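CEL44C (Paenibacillus polymyxa, PDB 2YIH) catalyses endo-hydrolysis of the beta-1,4-glucan backbones of xyloglucan and cellulose, this chain being the glycoside hydrolase family 44 part of a longer protein. Local coordinates at residues N31-G36 with A41-G46; D97-L100 with Y105-V108; A372-L377 with K406-Y411. The protein carries 8 engineered substitutions. All coordinates share one frame; numbering follows the deposited sequence. Where two conformers were deposited one is given.

Interactions 1 and 2 are neighbours in the wall of the TIM barrel, their centres about 9 Å apart. Strands 42-45 and 105-110 lie side by side there, with a probable hydrogen bond of 2.8 Å from Leu-45 N to Leu-107 O, and Arg-43 NH1 probably binds Ser-99 OG at 2.9 Å. Interaction 3 joins two outer helices; its centre lies about 15 Å from that of interaction 1, and the two touch where Ala-41 CB packs at 3.8 Å from Arg-409 NH2. Interactions 2 and 3 do not meet; their centres are about 22 Å apart. All three lie away from the glycan pocket; the side chain of Arg-44 is about 9 Å from a bound glucose unit.

Interaction 1. Residues N31-G36 with A41-G46; sequences NQDLAG and AARRLG. With EDO (1,2-ethanediol), chain L.
Asn-31 and Arg-44 run alongside each other in the same direction, and OD1 of Asn-31 accepts a hydrogen bond from NH1 of Arg-44 at 2.7 Å. OD1 lies at the edge of the guanidinium, in its plane, while the amide plane stands almost square to it, at 88°, so NH1 comes in tilted from the carbonyl plane. This is the tight half of the contact. Asn-31 ND2 is held by the carbonyls of Thr-357 and Tyr-390, which fixes the flip of the buried amide and presents OD1 to the arginine. Water 1 lies 2.8 Å from Asn-31 OD1, also binds Arg-44 O, and takes the N-H of Gly-46 at 2.9 Å. Gly-46 CA rests over the centre of the Arg-44 guanidinium, where a beta carbon would collide with CZ.

Towards solvent the contact thins to a single salt bridge. Arg-43 meets exposed Asp-33 side-on, NE to OD1 and NH2 to OD2, both at 2.9 Å, each oxygen using its syn lone pair and the two planes only 17° apart. A bend at chi3 (67°) turns the guanidinium to the carboxylate, while NH1 reaches Phe-95 O and Ser-99 OG on helix 90-102. A leucine in place of Arg-43 would probably leave the Asp-33 carboxylate without its mate and remove the polar link from strand 42-45 to helix 90-102. An ethanediol, probably from the crystallisation liquor, donates O1 to Gly-46 O at 2.6 Å. Residues 31-36 begin the helix-free connection from strand 29-30 to strand 42-45, the first two parallel strands of a (beta/alpha)8 TIM barrel.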
loop_
_atom_site.group_PDB
_atom_site.type_symbol
_atom_site.label_atom_id
_atom_site.label_comp_id
_atom_site.label_asym_id
_atom_site.label_seq_id
_atom_site.Cartn_x
_atom_site.Cartn_y
_atom_site.Cartn_z
ATOM N N ASN A 31 2.911 4.294 4.425
ATOM C CA ASN A 31 2.551 4.125 5.825
ATOM C C ASN A 31 3.325 5.150 6.632
ATOM O O ASN A 31 2.836 6.257 6.843
ATOM C CB ASN A 31 2.864 2.682 6.262
ATOM C CG ASN A 31 1.788 1.730 5.810
ATOM O OD1 ASN A 31 0.733 1.653 6.446
ATOM N ND2 ASN A 31 2.010 1.044 4.687
ATOM N N GLN A 32 4.576 4.839 6.970
ATOM C CA GLN A 32 5.424 5.839 7.639
ATOM C C GLN A 32 5.714 6.959 6.679
ATOM O O GLN A 32 6.040 6.710 5.509
ATOM C CB GLN A 32 6.764 5.205 8.046
ATOM C CG GLN A 32 6.606 4.040 9.042
ATOM C CD GLN A 32 6.467 2.705 8.355
ATOM O OE1 GLN A 32 6.187 2.619 7.157
ATOM N NE2 GLN A 32 6.703 1.634 9.112
ATOM N N ASP A 33 5.600 8.208 7.121
ATOM C CA ASP A 33 6.139 9.269 6.282
ATOM C C ASP A 33 7.638 9.090 6.054
ATOM O O ASP A 33 8.359 8.669 6.960
ATOM C CB ASP A 33 5.849 10.646 6.891
ATOM C CG ASP A 33 4.365 10.919 6.992
ATOM O OD1 ASP A 33 3.646 10.631 6.011
ATOM O OD2 ASP A 33 3.955 11.476 8.016
ATOM N N LEU A 34 8.110 9.403 4.852
ATOM C CA LEU A 34 9.547 9.280 4.526
ATOM C C LEU A 34 10.251 10.632 4.706
ATOM O O LEU A 34 10.105 11.261 5.765
ATOM C CB LEU A 34 9.737 8.662 3.120
ATOM C CG LEU A 34 9.081 7.277 2.964
ATOM C CD1 LEU A 34 9.236 6.710 1.528
ATOM C CD2 LEU A 34 9.667 6.268 3.959
ATOM N N ALA A 35 10.949 11.126 3.685
ATOM C CA ALA A 35 11.683 12.390 3.853
ATOM C C ALA A 35 10.777 13.601 3.921
ATOM O O ALA A 35 11.079 14.573 4.645
ATOM C CB ALA A 35 12.723 12.561 2.754
ATOM N N GLY A 36 9.633 13.519 3.256
ATOM C CA GLY A 36 8.653 14.597 3.307
ATOM C C GLY A 36 8.551 15.369 2.014
ATOM O O GLY A 36 7.692 16.245 1.878
ATOM N N ALA A 41 0.313 11.040 -2.415
ATOM C CA ALA A 41 -1.124 11.334 -2.541
ATOM C C ALA A 41 -1.980 10.562 -1.541
ATOM O O ALA A 41 -3.188 10.811 -1.414
ATOM C CB ALA A 41 -1.633 11.071 -4.050
ATOM N N ALA A 42 -1.368 9.621 -0.829
ATOM C CA ALA A 42 -2.149 8.795 0.104
ATOM C C ALA A 42 -1.311 8.433 1.325
ATOM O O ALA A 42 -0.152 8.088 1.197
ATOM C CB ALA A 42 -2.652 7.496 -0.595
ATOM N N ARG A 43 -1.922 8.503 2.502
ATOM C CA ARG A 43 -1.250 8.119 3.753
ATOM C C ARG A 43 -2.120 7.130 4.502
ATOM O O ARG A 43 -3.344 7.301 4.541
ATOM C CB ARG A 43 -0.981 9.386 4.603
ATOM C CG ARG A 43 0.029 10.306 3.890
ATOM C CD ARG A 43 0.246 11.639 4.635
ATOM N NE ARG A 43 0.916 11.477 5.934
ATOM C CZ ARG A 43 0.358 11.774 7.102
ATOM N NH1 ARG A 43 -0.934 12.088 7.172
ATOM N NH2 ARG A 43 1.075 11.717 8.207
ATOM N N ARG A 44 -1.509 6.121 5.138
ATOM C CA ARG A 44 -2.257 5.102 5.880
ATOM C C ARG A 44 -1.792 5.124 7.324
ATOM O O ARG A 44 -0.593 5.164 7.587
ATOM C CB ARG A 44 -1.951 3.718 5.308
ATOM C CG ARG A 44 -2.486 2.534 6.162
ATOM C CD ARG A 44 -2.370 1.271 5.329
ATOM N NE ARG A 44 -2.871 0.074 6.037
ATOM C CZ ARG A 44 -2.105 -0.793 6.692
ATOM N NH1 ARG A 44 -0.812 -0.527 6.937
ATOM N NH2 ARG A 44 -2.662 -1.917 7.185
ATOM N N LEU A 45 -2.754 5.009 8.242
ATOM C CA LEU A 45 -2.448 4.789 9.658
ATOM C C LEU A 45 -2.895 3.341 9.938
ATOM O O LEU A 45 -4.086 3.076 10.146
ATOM C CB LEU A 45 -3.204 5.799 10.536
ATOM C CG LEU A 45 -2.968 5.627 12.044
ATOM C CD1 LEU A 45 -1.507 5.868 12.396
ATOM C CD2 LEU A 45 -3.858 6.581 12.819
ATOM N N GLY A 46 -1.935 2.443 9.944
ATOM C CA GLY A 46 -2.256 1.009 10.033
ATOM C C GLY A 46 -1.069 0.202 10.448
ATOM O O GLY A 46 -0.126 0.741 10.994
HETATM C C1 EDO L . 1.204 2.924 12.988
HETATM O O1 EDO L . 0.832 1.559 13.220
HETATM C C2 EDO L . 2.673 3.048 13.371
HETATM O O2 EDO L . 3.451 2.304 12.435
HETATM O O HOH W 1 0.704 3.128 8.857
#

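Interaction 2. Residues D97-L100 with Y105-V108; sequences DQSL and YSLV. With EDO (1,2-ethanediol), chain N.
Ser-99 sets its CB and hydroxyl against the hydroxyl of Ser-106, and the two OG atoms hydrogen-bond at 2.7 Å. The pair joins helix 90-102 to the strand that follows it, 105-110, in the second half of a beta-alpha-beta crossover of the TIM barrel: strand 42-45, helix 90-102, then strand 105-110 beside and parallel to the first. Both serines point across the gap, and their CA atoms, 6.3 Å apart, are the nearest pair between the segments. Ser-106 OG comes in from the side of the Ser-99 C-O bond, only 3.0 Å from Ser-99 CB, a crowded and bent approach.

Each serine has its OG anti to its own carbonyl carbon (chi1 -76° for Ser-99, -72° for Ser-106), and this brings the two oxygens together between helix and strand. Both oxygens are buried and have further partners. Ser-99 OG, reached also by Arg-43, binds Thr-104 OG1, while Ser-106 OG binds His-96 ND1, one helical turn before Ser-99, so the two hydroxyls form the middle of a polar chain running from strand 42-45 through the helix to strand 105-110.

Alternation along the strand divides its side chains. Ser-106 and Val-108 serve the helix side, the valine resting on Val-92, whereas Tyr-105 and Leu-107 both turn to Phe-229 of strand 227-233, inside the barrel. The Tyr-105 hydroxyl finds its polar partner there in Glu-227 OE1. On the helix face turned from the strand, Asp-97 OD1 binds Tyr-170 OH at the end of helix 159-170, while Asp-97 OD2 accepts a hydrogen bond at 3.1 Å from O1 of an ethanediol, probably from the crystallisation liquor.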
loop_
_atom_site.group_PDB
_atom_site.type_symbol
_atom_site.label_atom_id
_atom_site.label_comp_id
_atom_site.label_asym_id
_atom_site.label_seq_id
_atom_site.Cartn_x
_atom_site.Cartn_y
_atom_site.Cartn_z
ATOM N N ASP A 97 -4.849 15.718 10.243
ATOM C CA ASP A 97 -4.494 17.140 10.032
ATOM C C ASP A 97 -3.292 17.235 9.083
ATOM O O ASP A 97 -3.218 18.161 8.252
ATOM C CB ASP A 97 -4.142 17.828 11.362
ATOM C CG ASP A 97 -5.362 18.147 12.225
ATOM O OD1 ASP A 97 -6.535 18.032 11.780
ATOM O OD2 ASP A 97 -5.128 18.555 13.394
ATOM N N GLN A 98 -2.328 16.342 9.261
ATOM C CA GLN A 98 -1.175 16.292 8.379
ATOM C C GLN A 98 -1.581 15.911 6.944
ATOM O O GLN A 98 -1.089 16.512 5.979
ATOM C CB GLN A 98 -0.080 15.380 8.943
ATOM C CG GLN A 98 1.216 15.411 8.120
ATOM C CD GLN A 98 2.038 16.712 8.295
ATOM O OE1 GLN A 98 1.545 17.737 8.789
ATOM N NE2 GLN A 98 3.292 16.663 7.878
ATOM N N SER A 99 -2.499 14.953 6.794
ATOM C CA SER A 99 -3.006 14.634 5.454
ATOM C C SER A 99 -3.644 15.861 4.795
ATOM O O SER A 99 -3.472 16.082 3.585
ATOM C CB SER A 99 -4.034 13.497 5.486
ATOM O OG SER A 99 -3.372 12.254 5.664
ATOM N N LEU A 100 -4.446 16.589 5.573
ATOM C CA LEU A 100 -5.102 17.794 5.053
ATOM C C LEU A 100 -4.067 18.823 4.569
ATOM O O LEU A 100 -4.228 19.380 3.474
ATOM C CB LEU A 100 -6.036 18.393 6.095
ATOM C CG LEU A 100 -7.225 17.448 6.353
ATOM C CD1 LEU A 100 -8.158 18.089 7.404
ATOM C CD2 LEU A 100 -8.008 17.093 5.059
ATOM N N TYR A 105 -5.099 11.525 0.708
ATOM C CA TYR A 105 -6.142 10.630 1.246
ATOM C C TYR A 105 -5.680 10.145 2.620
ATOM O O TYR A 105 -4.472 9.903 2.818
ATOM C CB TYR A 105 -6.243 9.453 0.269
ATOM C CG TYR A 105 -7.376 8.485 0.513
ATOM C CD1 TYR A 105 -7.341 7.594 1.581
ATOM C CD2 TYR A 105 -8.408 8.379 -0.408
ATOM C CE1 TYR A 105 -8.348 6.641 1.754
ATOM C CE2 TYR A 105 -9.430 7.449 -0.239
ATOM C CZ TYR A 105 -9.380 6.573 0.837
ATOM O OH TYR A 105 -10.391 5.665 0.998
ATOM N N SER A 106 -6.608 9.981 3.580
ATOM C CA SER A 106 -6.262 9.294 4.819
ATOM C C SER A 106 -7.019 7.979 4.914
ATOM O O SER A 106 -8.253 7.975 4.881
ATOM C CB SER A 106 -6.685 10.129 6.050
ATOM O OG SER A 106 -5.836 11.264 6.211
ATOM N N LEU A 107 -6.273 6.899 5.137
ATOM C CA LEU A 107 -6.859 5.591 5.461
ATOM C C LEU A 107 -6.568 5.297 6.918
ATOM O O LEU A 107 -5.418 5.211 7.306
ATOM C CB LEU A 107 -6.205 4.516 4.595
ATOM C CG LEU A 107 -6.566 3.035 4.864
ATOM C CD1 LEU A 107 -8.119 2.819 4.804
ATOM C CD2 LEU A 107 -5.861 2.140 3.841
ATOM N N VAL A 108 -7.620 5.189 7.725
ATOM C CA VAL A 108 -7.506 5.017 9.168
ATOM C C VAL A 108 -8.009 3.609 9.586
ATOM O O VAL A 108 -9.143 3.215 9.309
ATOM C CB VAL A 108 -8.363 6.107 9.857
ATOM C CG1 VAL A 108 -8.438 5.895 11.378
ATOM C CG2 VAL A 108 -7.800 7.523 9.519
HETATM C C1 EDO N . -4.857 17.071 17.365
HETATM O O1 EDO N . -5.491 17.108 16.079
HETATM C C2 EDO N . -3.377 17.449 17.311
HETATM O O2 EDO N . -2.746 16.803 18.430
#

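Interaction 3. Residues A372-L377 with K406-Y411; sequences AMTDVL and KLYRNY. With SO4 (sulfate ion), chain E.
The carbonyl O of Thr-374 accepts the hydroxyl of Tyr-408 at 2.7 Å, the one hydrogen bond between segments 372-377 and 406-411. The OH approaches nearly along the C=O axis (161° at the oxygen), and the carbonyl oxygen lies near the plane of the ring, at its edge. The phenol thus spans the gap between the helices and ends on the backbone of the other one, satisfying a buried hydroxyl.

Apolar contacts help to set how the ring is turned. Leu-377 CB sits over one face, 4.1 Å from the ring centroid and 12° off its normal, a CH-pi contact, while Leu-377 CD1 runs on past the ring edge to Tyr-408 CD1 at 4.0 Å. The two side chains run antiparallel alongside one another. Tyr-408 has its CG anti to the carbonyl carbon (chi1 -83°), which sends the ring across to the turn between Thr-374 and Leu-377. The Thr-374 side chain has a second conformer, so its contacts hold for one of the two only: there CG2 meets Leu-407 CD2 at 3.9 Å and touches Tyr-408 CE1, and OG1 turns back to Gly-370 O. Phe-418 meets the Tyr-408 ring edge-to-face, and Val-450 of strand 446-453 packs against Tyr-408.

Where helix 399-409 ends, Arg-409 turns away from the contact to a sulfate ion, probably from the crystallisation liquor, NH1 to O2 and NH2 to O3, both at 2.7 Å, with NE on Asn-39 O. The two helices follow barrel strands 353-359 and 387-390, so this is neighbouring-helix packing on the outside of a TIM barrel, on the side where the protein's all-beta domain lies against it.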
loop_
_atom_site.group_PDB
_atom_site.type_symbol
_atom_site.label_atom_id
_atom_site.label_comp_id
_atom_site.label_asym_id
_atom_site.label_seq_id
_atom_site.Cartn_x
_atom_site.Cartn_y
_atom_site.Cartn_z
ATOM N N ALA A 372 13.902 -1.331 -8.134
ATOM C CA ALA A 372 12.710 -2.168 -7.921
ATOM C C ALA A 372 11.463 -1.297 -7.748
ATOM O O ALA A 372 10.447 -1.537 -8.405
ATOM C CB ALA A 372 12.898 -3.105 -6.716
ATOM N N MET A 373 11.564 -0.235 -6.943
ATOM C CA MET A 373 10.413 0.600 -6.666
ATOM C C MET A 373 10.035 1.471 -7.834
ATOM O O MET A 373 8.859 1.766 -8.028
ATOM C CB MET A 373 10.657 1.473 -5.429
ATOM C CG MET A 373 10.478 0.716 -4.143
ATOM S SD MET A 373 8.761 0.179 -3.896
ATOM C CE MET A 373 7.896 1.667 -3.374
ATOM N N THR A 374 11.004 1.908 -8.626
ATOM C CA THR A 374 10.692 2.664 -9.806
ATOM C C THR A 374 9.886 1.791 -10.780
ATOM O O THR A 374 9.011 2.277 -11.491
ATOM C CB THR A 374 11.984 3.199 -10.413
ATOM O OG1 THR A 374 12.701 3.928 -9.395
ATOM C CG2 THR A 374 11.684 4.087 -11.576
ATOM N N ASP A 375 10.172 0.491 -10.775
ATOM C CA ASP A 375 9.412 -0.407 -11.648
ATOM C C ASP A 375 8.002 -0.631 -11.018
ATOM O O ASP A 375 6.979 -0.520 -11.683
ATOM C CB ASP A 375 10.158 -1.741 -11.856
ATOM C CG ASP A 375 9.643 -2.525 -13.067
ATOM O OD1 ASP A 375 8.814 -1.989 -13.815
ATOM O OD2 ASP A 375 10.049 -3.699 -13.229
ATOM N N VAL A 376 7.976 -0.909 -9.719
ATOM C CA VAL A 376 6.711 -1.220 -9.014
ATOM C C VAL A 376 5.736 -0.064 -9.135
ATOM O O VAL A 376 4.573 -0.287 -9.431
ATOM C CB VAL A 376 6.970 -1.577 -7.507
ATOM C CG1 VAL A 376 5.609 -1.596 -6.684
ATOM C CG2 VAL A 376 7.726 -2.948 -7.389
ATOM N N LEU A 377 6.175 1.182 -8.976
ATOM C CA LEU A 377 5.185 2.259 -9.074
ATOM C C LEU A 377 4.567 2.333 -10.477
ATOM O O LEU A 377 3.374 2.604 -10.610
ATOM C CB LEU A 377 5.783 3.622 -8.681
ATOM C CG LEU A 377 6.281 3.662 -7.213
ATOM C CD1 LEU A 377 7.046 4.994 -6.928
ATOM C CD2 LEU A 377 5.036 3.552 -6.270
ATOM N N LYS A 406 10.232 10.155 -5.551
ATOM C CA LYS A 406 10.534 11.498 -6.060
ATOM C C LYS A 406 10.688 11.448 -7.578
ATOM O O LYS A 406 10.304 12.391 -8.247
ATOM C CB LYS A 406 11.800 12.067 -5.400
ATOM C CG LYS A 406 11.515 12.410 -3.947
ATOM C CD LYS A 406 12.784 12.604 -3.089
ATOM C CE LYS A 406 13.555 13.824 -3.529
ATOM N NZ LYS A 406 14.937 13.822 -2.929
ATOM N N LEU A 407 11.234 10.361 -8.123
ATOM C CA LEU A 407 11.365 10.289 -9.582
ATOM C C LEU A 407 9.995 10.379 -10.283
ATOM O O LEU A 407 9.875 11.001 -11.377
ATOM C CB LEU A 407 12.164 9.052 -10.029
ATOM C CG LEU A 407 12.594 9.080 -11.504
ATOM C CD1 LEU A 407 13.713 10.078 -11.704
ATOM C CD2 LEU A 407 13.073 7.676 -11.918
ATOM N N TYR A 408 8.967 9.799 -9.649
ATOM C CA TYR A 408 7.590 9.894 -10.164
ATOM C C TYR A 408 6.856 11.182 -9.778
ATOM O O TYR A 408 5.964 11.625 -10.524
ATOM C CB TYR A 408 6.746 8.690 -9.669
ATOM C CG TYR A 408 6.937 7.452 -10.520
ATOM C CD1 TYR A 408 8.063 6.650 -10.377
ATOM C CD2 TYR A 408 6.049 7.155 -11.551
ATOM C CE1 TYR A 408 8.268 5.555 -11.170
ATOM C CE2 TYR A 408 6.232 6.010 -12.353
ATOM C CZ TYR A 408 7.353 5.247 -12.184
ATOM O OH TYR A 408 7.575 4.111 -12.952
ATOM N N ARG A 409 7.164 11.746 -8.591
ATOM C CA ARG A 409 6.251 12.711 -7.989
ATOM C C ARG A 409 6.889 14.043 -7.608
ATOM O O ARG A 409 6.189 14.985 -7.276
ATOM C CB ARG A 409 5.529 12.098 -6.781
ATOM C CG ARG A 409 4.667 10.899 -7.143
ATOM C CD ARG A 409 3.311 11.333 -7.727
ATOM N NE ARG A 409 2.547 12.067 -6.716
ATOM C CZ ARG A 409 1.367 12.637 -6.926
ATOM N NH1 ARG A 409 0.777 12.515 -8.129
ATOM N NH2 ARG A 409 0.767 13.307 -5.929
ATOM N N ASN A 410 8.221 14.144 -7.707
ATOM C CA ASN A 410 8.873 15.417 -7.422
ATOM C C ASN A 410 10.253 15.391 -8.049
ATOM O O ASN A 410 11.270 15.411 -7.341
ATOM C CB ASN A 410 8.989 15.666 -5.902
ATOM C CG ASN A 410 9.689 16.966 -5.581
ATOM O OD1 ASN A 410 9.820 17.856 -6.437
ATOM N ND2 ASN A 410 10.196 17.070 -4.341
ATOM N N TYR A 411 10.276 15.259 -9.370
ATOM C CA TYR A 411 11.534 14.948 -10.042
ATOM C C TYR A 411 12.414 16.184 -10.189
ATOM O O TYR A 411 13.642 16.083 -10.360
ATOM C CB TYR A 411 11.286 14.251 -11.400
ATOM C CG TYR A 411 10.423 15.013 -12.380
ATOM C CD1 TYR A 411 10.943 16.061 -13.141
ATOM C CD2 TYR A 411 9.089 14.664 -12.579
ATOM C CE1 TYR A 411 10.139 16.732 -14.066
ATOM C CE2 TYR A 411 8.292 15.323 -13.495
ATOM C CZ TYR A 411 8.811 16.359 -14.224
ATOM O OH TYR A 411 8.007 17.002 -15.140
HETATM S S SO4 E . -2.389 14.341 -7.705
HETATM O O1 SO4 E . -2.421 15.732 -8.159
HETATM O O2 SO4 E . -1.668 13.561 -8.702
HETATM O O3 SO4 E . -1.752 14.289 -6.382
HETATM O O4 SO4 E . -3.775 13.893 -7.563
#